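Local structure of LbaCas13a H328A (C2c2) (5WLH) at residues F651-D656 with K867-D872; L660-Y665 with K885-Y890. The protein binds a CRISPR guide RNA and, as a Cas13a-family enzyme, probably uses it to recognise and cleave target RNA. One frame throughout, in Å; residues are numbered along the deposited sequence.

Contact 1 of 2, residues F651-D656 with K867-D872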
ATOM      1  N   PHE A 651      35.750   1.599 -24.239  1.00 31.18           N
ATOM      2  CA  PHE A 651      35.134   1.334 -25.533  1.00 31.84           C
ATOM      3  C   PHE A 651      34.827   2.581 -26.345  1.00 32.48           C
ATOM      4  O   PHE A 651      34.511   2.453 -27.532  1.00 32.87           O
ATOM      5  CB  PHE A 651      33.848   0.512 -25.342  1.00 34.37           C
ATOM      6  CG  PHE A 651      34.083  -0.784 -24.614  1.00 37.54           C
ATOM      7  CD1 PHE A 651      34.532  -1.902 -25.301  1.00 37.69           C
ATOM      8  CD2 PHE A 651      33.904  -0.876 -23.244  1.00 36.74           C
ATOM      9  CE1 PHE A 651      34.777  -3.099 -24.637  1.00 37.99           C
ATOM     10  CE2 PHE A 651      34.143  -2.069 -22.575  1.00 34.08           C
ATOM     11  CZ  PHE A 651      34.580  -3.183 -23.276  1.00 39.18           C
ATOM     12  N   TYR A 652      34.938   3.777 -25.767  1.00 32.26           N
ATOM     13  CA  TYR A 652      34.641   4.998 -26.493  1.00 33.31           C
ATOM     14  C   TYR A 652      35.691   6.051 -26.164  1.00 30.90           C
ATOM     15  O   TYR A 652      36.391   5.969 -25.151  1.00 30.20           O
ATOM     16  CB  TYR A 652      33.222   5.503 -26.173  1.00 33.92           C
ATOM     17  CG  TYR A 652      32.150   4.513 -26.568  1.00 30.08           C
ATOM     18  CD1 TYR A 652      31.734   4.401 -27.890  1.00 27.13           C
ATOM     19  CD2 TYR A 652      31.568   3.672 -25.625  1.00 30.52           C
ATOM     20  CE1 TYR A 652      30.759   3.484 -28.257  1.00 30.73           C
ATOM     21  CE2 TYR A 652      30.598   2.756 -25.981  1.00 28.91           C
ATOM     22  CZ  TYR A 652      30.194   2.668 -27.299  1.00 30.65           C
ATOM     23  OH  TYR A 652      29.227   1.757 -27.652  1.00 31.78           O
ATOM     24  N   LYS A 653      35.805   7.031 -27.053  1.00 35.39           N
ATOM     25  CA  LYS A 653      36.776   8.101 -26.875  1.00 39.17           C
ATOM     26  C   LYS A 653      36.356   9.027 -25.739  1.00 36.20           C
ATOM     27  O   LYS A 653      35.183   9.395 -25.621  1.00 34.89           O
ATOM     28  CB  LYS A 653      36.922   8.891 -28.174  1.00 42.14           C
ATOM     29  CG  LYS A 653      37.347   8.026 -29.358  1.00 49.61           C
ATOM     30  CD  LYS A 653      37.844   8.868 -30.529  1.00 54.15           C
ATOM     31  CE  LYS A 653      36.686   9.492 -31.300  1.00 58.88           C
ATOM     32  NZ  LYS A 653      37.163  10.294 -32.467  1.00 60.28           N
ATOM     33  N   ASN A 654      37.337   9.424 -24.918  1.00 33.85           N
ATOM     34  CA  ASN A 654      37.062  10.333 -23.807  1.00 37.70           C
ATOM     35  C   ASN A 654      36.296  11.569 -24.273  1.00 36.67           C
ATOM     36  O   ASN A 654      35.353  12.010 -23.609  1.00 40.17           O
ATOM     37  CB  ASN A 654      38.371  10.736 -23.120  1.00 41.80           C
ATOM     38  CG  ASN A 654      38.989   9.603 -22.301  1.00 41.15           C
ATOM     39  OD1 ASN A 654      38.538   8.461 -22.353  1.00 41.53           O
ATOM     40  ND2 ASN A 654      40.026   9.926 -21.537  1.00 41.42           N
ATOM     41  N   ASP A 655      36.662  12.117 -25.436  1.00 39.29           N
ATOM     42  CA  ASP A 655      36.035  13.348 -25.918  1.00 42.57           C
ATOM     43  C   ASP A 655      34.559  13.141 -26.242  1.00 37.69           C
ATOM     44  O   ASP A 655      33.727  14.014 -25.954  1.00 36.77           O
ATOM     45  CB  ASP A 655      36.778  13.864 -27.149  1.00 50.33           C
ATOM     46  CG  ASP A 655      38.008  14.663 -26.790  1.00 61.83           C
ATOM     47  OD1 ASP A 655      38.135  15.074 -25.611  1.00 65.96           O
ATOM     48  OD2 ASP A 655      38.848  14.876 -27.690  1.00 65.17           O
ATOM     49  N   ASP A 656      34.225  12.011 -26.873  1.00 32.06           N
ATOM     50  CA  ASP A 656      32.826  11.668 -27.112  1.00 30.99           C
ATOM     51  C   ASP A 656      32.078  11.482 -25.800  1.00 30.58           C
ATOM     52  O   ASP A 656      30.930  11.927 -25.665  1.00 31.44           O
ATOM     53  CB  ASP A 656      32.719  10.395 -27.946  1.00 33.22           C
ATOM     54  CG  ASP A 656      33.250  10.568 -29.365  1.00 39.52           C
ATOM     55  OD1 ASP A 656      33.737  11.671 -29.699  1.00 38.78           O
ATOM     56  OD2 ASP A 656      33.164   9.592 -30.146  1.00 40.13           O
ATOM     57  N   LYS A 867      29.900   2.766 -32.764  1.00 40.98           N
ATOM     58  CA  LYS A 867      31.252   2.381 -33.172  1.00 40.56           C
ATOM     59  C   LYS A 867      32.182   2.225 -31.973  1.00 37.04           C
ATOM     60  O   LYS A 867      33.152   2.980 -31.820  1.00 37.62           O
ATOM     61  CB  LYS A 867      31.808   3.400 -34.163  1.00 44.15           C
ATOM     62  CG  LYS A 867      31.021   3.452 -35.465  1.00 48.11           C
ATOM     63  CD  LYS A 867      31.303   2.227 -36.320  1.00 55.63           C
ATOM     64  CE  LYS A 867      30.120   1.876 -37.211  1.00 61.57           C
ATOM     65  NZ  LYS A 867      29.185   0.921 -36.544  1.00 63.89           N
ATOM     66  N   PRO A 868      31.926   1.243 -31.109  1.00 37.20           N
ATOM     67  CA  PRO A 868      32.836   1.009 -29.988  1.00 35.34           C
ATOM     68  C   PRO A 868      34.147   0.426 -30.473  1.00 41.38           C
ATOM     69  O   PRO A 868      34.202  -0.282 -31.483  1.00 39.25           O
ATOM     70  CB  PRO A 868      32.080  -0.002 -29.124  1.00 35.35           C
ATOM     71  CG  PRO A 868      31.253  -0.764 -30.110  1.00 34.64           C
ATOM     72  CD  PRO A 868      30.852   0.232 -31.158  1.00 33.89           C
ATOM     73  N   TYR A 869      35.207   0.718 -29.730  1.00 43.01           N
ATOM     74  CA  TYR A 869      36.512   0.134 -30.002  1.00 45.44           C
ATOM     75  C   TYR A 869      37.210  -0.085 -28.669  1.00 41.58           C
ATOM     76  O   TYR A 869      37.443   0.868 -27.917  1.00 42.38           O
ATOM     77  CB  TYR A 869      37.337   1.023 -30.948  1.00 52.05           C
ATOM     78  CG  TYR A 869      37.915   2.268 -30.310  1.00 62.12           C
ATOM     79  CD1 TYR A 869      37.085   3.279 -29.826  1.00 65.18           C
ATOM     80  CD2 TYR A 869      39.291   2.425 -30.176  1.00 65.49           C
ATOM     81  CE1 TYR A 869      37.614   4.410 -29.231  1.00 67.83           C
ATOM     82  CE2 TYR A 869      39.827   3.552 -29.584  1.00 66.33           C
ATOM     83  CZ  TYR A 869      38.988   4.541 -29.116  1.00 69.68           C
ATOM     84  OH  TYR A 869      39.524   5.664 -28.526  1.00 72.00           O
ATOM     85  N   LYS A 870      37.493  -1.346 -28.354  1.00 37.28           N
ATOM     86  CA  LYS A 870      38.161  -1.670 -27.102  1.00 39.41           C
ATOM     87  C   LYS A 870      39.573  -1.103 -27.099  1.00 41.79           C
ATOM     88  O   LYS A 870      40.312  -1.246 -28.078  1.00 41.25           O
ATOM     89  CB  LYS A 870      38.193  -3.183 -26.893  1.00 39.11           C
ATOM     90  CG  LYS A 870      38.454  -3.608 -25.452  1.00 41.08           C
ATOM     91  CD  LYS A 870      39.917  -3.958 -25.247  1.00 47.96           C
ATOM     92  CE  LYS A 870      40.293  -3.962 -23.777  1.00 51.86           C
ATOM     93  NZ  LYS A 870      41.697  -4.428 -23.589  1.00 55.23           N
ATOM     94  N   HIS A 871      39.938  -0.439 -26.005  1.00 44.06           N
ATOM     95  CA  HIS A 871      41.301   0.037 -25.813  1.00 45.91           C
ATOM     96  C   HIS A 871      41.580   0.096 -24.318  1.00 47.05           C
ATOM     97  O   HIS A 871      40.737  -0.263 -23.492  1.00 48.76           O
ATOM     98  CB  HIS A 871      41.537   1.387 -26.504  1.00 46.67           C
ATOM     99  CG  HIS A 871      40.631   2.490 -26.043  1.00 45.91           C
ATOM    100  ND1 HIS A 871      39.269   2.481 -26.263  1.00 43.77           N
ATOM    101  CD2 HIS A 871      40.901   3.652 -25.403  1.00 43.66           C
ATOM    102  CE1 HIS A 871      38.740   3.586 -25.768  1.00 42.63           C
ATOM    103  NE2 HIS A 871      39.708   4.312 -25.238  1.00 39.79           N
ATOM    104  N   ASP A 872      42.784   0.540 -23.971  1.00 46.23           N
ATOM    105  CA  ASP A 872      43.212   0.517 -22.583  1.00 49.18           C
ATOM    106  C   ASP A 872      42.528   1.624 -21.793  1.00 50.47           C
ATOM    107  O   ASP A 872      42.320   2.731 -22.295  1.00 48.73           O
ATOM    108  CB  ASP A 872      44.729   0.673 -22.488  1.00 53.67           C
ATOM    109  CG  ASP A 872      45.477  -0.511 -23.074  1.00 57.05           C
ATOM    110  OD1 ASP A 872      45.141  -1.667 -22.738  1.00 57.64           O
ATOM    111  OD2 ASP A 872      46.403  -0.279 -23.877  1.00 60.99           O
TER
HETATM  112  O   HOH W   1      38.946   6.709 -24.133  1.00 42.29           O
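Phe-651, Tyr-652 and Lys-653, the turn that leads into helix 654-665, meet the extended loop 867-872 between helices 843-861 and 891-898; Lys-653 holds the N-cap position. The touching parts of the two segments run nearly perpendicular, 96° apart, and are pinned where Tyr-869 N donates to Phe-651 O at 2.9 Å, nearly straight at 167°. The same carbonyl oxygen receives a CA-H contact from Pro-868, and Phe-651 CA makes one in return to Tyr-869 O. Tyr-869 O also accepts from His-871 ND1, 2.9 Å away and close to the imidazole plane. With chi1 of 59° placing His-871 CG between the backbone N and the carbonyl carbon, this bond fixes the ring's rotation: Tyr-869 OH lies over one face, offset toward the rim, while NE2 is directed at a water 2.7 Å away. The water also bonds Tyr-652 O; a further contact to Asn-654 OD1 is too short to be relied on. Apolar contacts fill the flanks. Phe-651 CE1 lies 3.8 Å from Lys-870 CG, and Phe-716 of helix 709-732 meets the Phe-651 ring edge-to-face. Tyr-652 and Pro-868 lie side by side, Pro-868 CB 3.7 Å from Tyr-652 CZ; the phenol OH bonds Val-865 O. The aliphatic part of Lys-653 crosses Tyr-869 at about a right angle, CG 3.3 Å from OH, which suits a long chain whose amine leads away. Histidine suits its position because ND1 gives its proton to Tyr-869 O in its own loop, while NE2 meets the water bound to Tyr-652 O ahead of the helix.

Contact 2 of 2, residues L660-Y665 with K885-Y890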
ATOM      1  N   LEU A 660      28.846  13.643 -24.036  1.00 27.25           N
ATOM      2  CA  LEU A 660      27.698  13.006 -23.393  1.00 27.83           C
ATOM      3  C   LEU A 660      27.578  13.440 -21.933  1.00 26.94           C
ATOM      4  O   LEU A 660      26.491  13.807 -21.473  1.00 29.66           O
ATOM      5  CB  LEU A 660      27.825  11.481 -23.499  1.00 24.19           C
ATOM      6  CG  LEU A 660      26.699  10.639 -22.873  1.00 25.54           C
ATOM      7  CD1 LEU A 660      25.354  11.045 -23.439  1.00 24.89           C
ATOM      8  CD2 LEU A 660      26.931   9.170 -23.133  1.00 29.42           C
ATOM      9  N   LEU A 661      28.689  13.398 -21.193  1.00 26.95           N
ATOM     10  CA  LEU A 661      28.679  13.777 -19.781  1.00 28.26           C
ATOM     11  C   LEU A 661      28.100  15.167 -19.587  1.00 30.89           C
ATOM     12  O   LEU A 661      27.263  15.392 -18.700  1.00 27.19           O
ATOM     13  CB  LEU A 661      30.097  13.717 -19.214  1.00 27.99           C
ATOM     14  CG  LEU A 661      30.673  12.359 -18.846  1.00 32.19           C
ATOM     15  CD1 LEU A 661      32.182  12.483 -18.678  1.00 34.16           C
ATOM     16  CD2 LEU A 661      30.006  11.808 -17.575  1.00 33.24           C
ATOM     17  N   ILE A 662      28.543  16.122 -20.410  1.00 27.07           N
ATOM     18  CA  ILE A 662      28.029  17.478 -20.291  1.00 28.72           C
ATOM     19  C   ILE A 662      26.543  17.507 -20.617  1.00 28.40           C
ATOM     20  O   ILE A 662      25.757  18.156 -19.920  1.00 28.32           O
ATOM     21  CB  ILE A 662      28.835  18.439 -21.189  1.00 25.55           C
ATOM     22  CG1 ILE A 662      30.277  18.529 -20.687  1.00 28.28           C
ATOM     23  CG2 ILE A 662      28.193  19.812 -21.210  1.00 28.47           C
ATOM     24  CD1 ILE A 662      31.212  19.239 -21.651  1.00 33.70           C
ATOM     25  N   ASP A 663      26.129  16.790 -21.668  1.00 26.03           N
ATOM     26  CA  ASP A 663      24.710  16.734 -22.017  1.00 26.13           C
ATOM     27  C   ASP A 663      23.872  16.193 -20.866  1.00 25.47           C
ATOM     28  O   ASP A 663      22.799  16.730 -20.565  1.00 28.65           O
ATOM     29  CB  ASP A 663      24.496  15.847 -23.237  1.00 27.25           C
ATOM     30  CG  ASP A 663      24.976  16.480 -24.524  1.00 33.20           C
ATOM     31  OD1 ASP A 663      25.344  17.681 -24.530  1.00 34.04           O
ATOM     32  OD2 ASP A 663      24.980  15.751 -25.533  1.00 33.45           O
ATOM     33  N   LEU A 664      24.338  15.125 -20.218  1.00 28.90           N
ATOM     34  CA  LEU A 664      23.515  14.451 -19.218  1.00 27.15           C
ATOM     35  C   LEU A 664      23.452  15.213 -17.903  1.00 31.23           C
ATOM     36  O   LEU A 664      22.414  15.195 -17.234  1.00 29.81           O
ATOM     37  CB  LEU A 664      24.033  13.034 -18.967  1.00 27.66           C
ATOM     38  CG  LEU A 664      23.957  12.069 -20.164  1.00 29.21           C
ATOM     39  CD1 LEU A 664      24.228  10.646 -19.728  1.00 29.08           C
ATOM     40  CD2 LEU A 664      22.607  12.158 -20.891  1.00 31.59           C
ATOM     41  N   TYR A 665      24.529  15.896 -17.515  1.00 27.73           N
ATOM     42  CA  TYR A 665      24.658  16.363 -16.145  1.00 27.70           C
ATOM     43  C   TYR A 665      24.766  17.878 -16.011  1.00 28.19           C
ATOM     44  O   TYR A 665      24.923  18.369 -14.885  1.00 28.17           O
ATOM     45  CB  TYR A 665      25.855  15.672 -15.489  1.00 25.46           C
ATOM     46  CG  TYR A 665      25.735  14.163 -15.586  1.00 27.41           C
ATOM     47  CD1 TYR A 665      24.541  13.525 -15.246  1.00 29.72           C
ATOM     48  CD2 TYR A 665      26.790  13.378 -16.032  1.00 25.78           C
ATOM     49  CE1 TYR A 665      24.413  12.148 -15.348  1.00 32.00           C
ATOM     50  CE2 TYR A 665      26.665  11.996 -16.143  1.00 28.09           C
ATOM     51  CZ  TYR A 665      25.481  11.389 -15.793  1.00 29.48           C
ATOM     52  OH  TYR A 665      25.349  10.019 -15.900  1.00 26.76           O
ATOM     53  N   LYS A 885      34.431  21.985 -15.045  1.00 66.06           N
ATOM     54  CA  LYS A 885      34.534  23.341 -15.571  1.00 64.33           C
ATOM     55  C   LYS A 885      33.365  23.682 -16.488  1.00 63.90           C
ATOM     56  O   LYS A 885      32.991  24.855 -16.601  1.00 59.29           O
ATOM     57  CB  LYS A 885      35.865  23.505 -16.310  1.00 64.78           C
ATOM     58  CG  LYS A 885      36.097  24.874 -16.926  1.00 67.47           C
ATOM     59  CD  LYS A 885      36.818  24.762 -18.262  1.00 69.61           C
ATOM     60  CE  LYS A 885      38.041  23.858 -18.165  1.00 71.42           C
ATOM     61  NZ  LYS A 885      38.494  23.386 -19.503  1.00 72.02           N
ATOM     62  N   TYR A 886      32.761  22.681 -17.127  1.00 68.17           N
ATOM     63  CA  TYR A 886      31.762  22.939 -18.157  1.00 71.56           C
ATOM     64  C   TYR A 886      30.340  23.064 -17.624  1.00 69.38           C
ATOM     65  O   TYR A 886      29.483  23.615 -18.324  1.00 70.62           O
ATOM     66  CB  TYR A 886      31.792  21.829 -19.213  1.00 74.73           C
ATOM     67  CG  TYR A 886      33.003  21.853 -20.124  1.00 78.59           C
ATOM     68  CD1 TYR A 886      34.241  21.413 -19.675  1.00 79.12           C
ATOM     69  CD2 TYR A 886      32.903  22.300 -21.438  1.00 80.70           C
ATOM     70  CE1 TYR A 886      35.352  21.425 -20.505  1.00 80.08           C
ATOM     71  CE2 TYR A 886      34.006  22.313 -22.277  1.00 81.45           C
ATOM     72  CZ  TYR A 886      35.228  21.876 -21.803  1.00 80.30           C
ATOM     73  OH  TYR A 886      36.329  21.888 -22.629  1.00 78.30           O
ATOM     74  N   VAL A 887      30.057  22.554 -16.423  1.00 63.39           N
ATOM     75  CA  VAL A 887      28.694  22.490 -15.908  1.00 55.86           C
ATOM     76  C   VAL A 887      28.678  22.935 -14.450  1.00 51.65           C
ATOM     77  O   VAL A 887      29.654  22.755 -13.716  1.00 49.19           O
ATOM     78  CB  VAL A 887      28.102  21.068 -16.050  1.00 54.21           C
ATOM     79  CG1 VAL A 887      28.203  20.578 -17.487  1.00 50.81           C
ATOM     80  CG2 VAL A 887      28.805  20.101 -15.118  1.00 52.62           C
ATOM     81  N   LYS A 888      27.555  23.530 -14.031  1.00 46.33           N
ATOM     82  CA  LYS A 888      27.344  23.928 -12.637  1.00 42.52           C
ATOM     83  C   LYS A 888      25.887  23.689 -12.247  1.00 37.18           C
ATOM     84  O   LYS A 888      25.155  24.626 -11.923  1.00 32.40           O
ATOM     85  CB  LYS A 888      27.723  25.397 -12.428  1.00 43.02           C
ATOM     86  CG  LYS A 888      29.145  25.763 -12.821  1.00 46.55           C
ATOM     87  CD  LYS A 888      30.165  25.268 -11.804  1.00 51.01           C
ATOM     88  CE  LYS A 888      31.565  25.208 -12.421  1.00 52.66           C
ATOM     89  NZ  LYS A 888      32.490  24.323 -11.659  1.00 51.64           N
ATOM     90  N   PRO A 889      25.433  22.430 -12.248  1.00 35.85           N
ATOM     91  CA  PRO A 889      24.002  22.180 -12.001  1.00 32.45           C
ATOM     92  C   PRO A 889      23.520  22.572 -10.606  1.00 30.97           C
ATOM     93  O   PRO A 889      22.327  22.845 -10.446  1.00 32.79           O
ATOM     94  CB  PRO A 889      23.858  20.667 -12.246  1.00 32.51           C
ATOM     95  CG  PRO A 889      25.232  20.110 -12.051  1.00 32.27           C
ATOM     96  CD  PRO A 889      26.172  21.184 -12.525  1.00 37.30           C
ATOM     97  N   TYR A 890      24.388  22.623  -9.597  1.00 27.89           N
ATOM     98  CA  TYR A 890      23.935  22.835  -8.224  1.00 27.85           C
ATOM     99  C   TYR A 890      24.029  24.282  -7.769  1.00 34.38           C
ATOM    100  O   TYR A 890      23.718  24.566  -6.611  1.00 30.75           O
ATOM    101  CB  TYR A 890      24.722  21.938  -7.259  1.00 25.56           C
ATOM    102  CG  TYR A 890      24.336  20.493  -7.416  1.00 28.81           C
ATOM    103  CD1 TYR A 890      23.219  19.973  -6.759  1.00 29.90           C
ATOM    104  CD2 TYR A 890      25.059  19.660  -8.249  1.00 30.50           C
ATOM    105  CE1 TYR A 890      22.852  18.650  -6.930  1.00 27.66           C
ATOM    106  CE2 TYR A 890      24.710  18.348  -8.419  1.00 32.12           C
ATOM    107  CZ  TYR A 890      23.612  17.841  -7.767  1.00 32.49           C
ATOM    108  OH  TYR A 890      23.290  16.515  -7.960  1.00 28.39           O
TER
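Ile-662 reaches loop 885-890 with both branches of its side chain. CD1 rests 3.5 Å from CD2 of Tyr-886 and about as close to CG, the two side chains crossing obliquely, while CG2 meets Val-887 CG1 at 3.8 Å. The chi1 of -65° sets CG1 beside the backbone N and leaves CG2 anti to it, which lets one beta-branched residue serve two neighbours in the loop. Tyr-886 is poorly ordered, so the outer half of this contact is less sharply defined than the inner. At the C-terminal end of helix 654-665, Pro-889 CG comes to 3.3 Å from Tyr-665 O; a proline has no N-H to offer, and the carbonyl is met by ring carbons instead. The segment 660-665 is the last turn and a half of that helix, and the loop runs past its end on the way to helix 891-898. Behind the first shell, Val-887 also touches Thr-636 of helix 635-645, a compact branched residue fitting between two helices. The Tyr-665 ring is positioned by residues outside the loop: Leu-664 CB lies 3.6 Å above the centre of one face, Met-639 touches the side chain, and the hydroxyl is bonded to Glu-726 of helix 709-732.

In the fold
Contacts 1 and 2 hold the approach to helix 654-665 and its C-terminal end against the same long loop between helices 843-861 and 891-898, their centres 20 Å apart. Taken together, the loop follows the order of the helix: its earlier part meets the N-terminal side, its later part the C-terminal end. Both are partly buried, but contact 1 is nearer the surface, with three of eight touching residues exposed against one of five, and its centre lies about 45 Å from the chain's centre against 37 Å. It is also larger, 386 Å² against 230 Å², and chiefly polar at its centre. Contact 2 rests on aliphatic, aromatic and proline carbons, with one carbonyl against the proline ring. Helix 709-732 lies behind both.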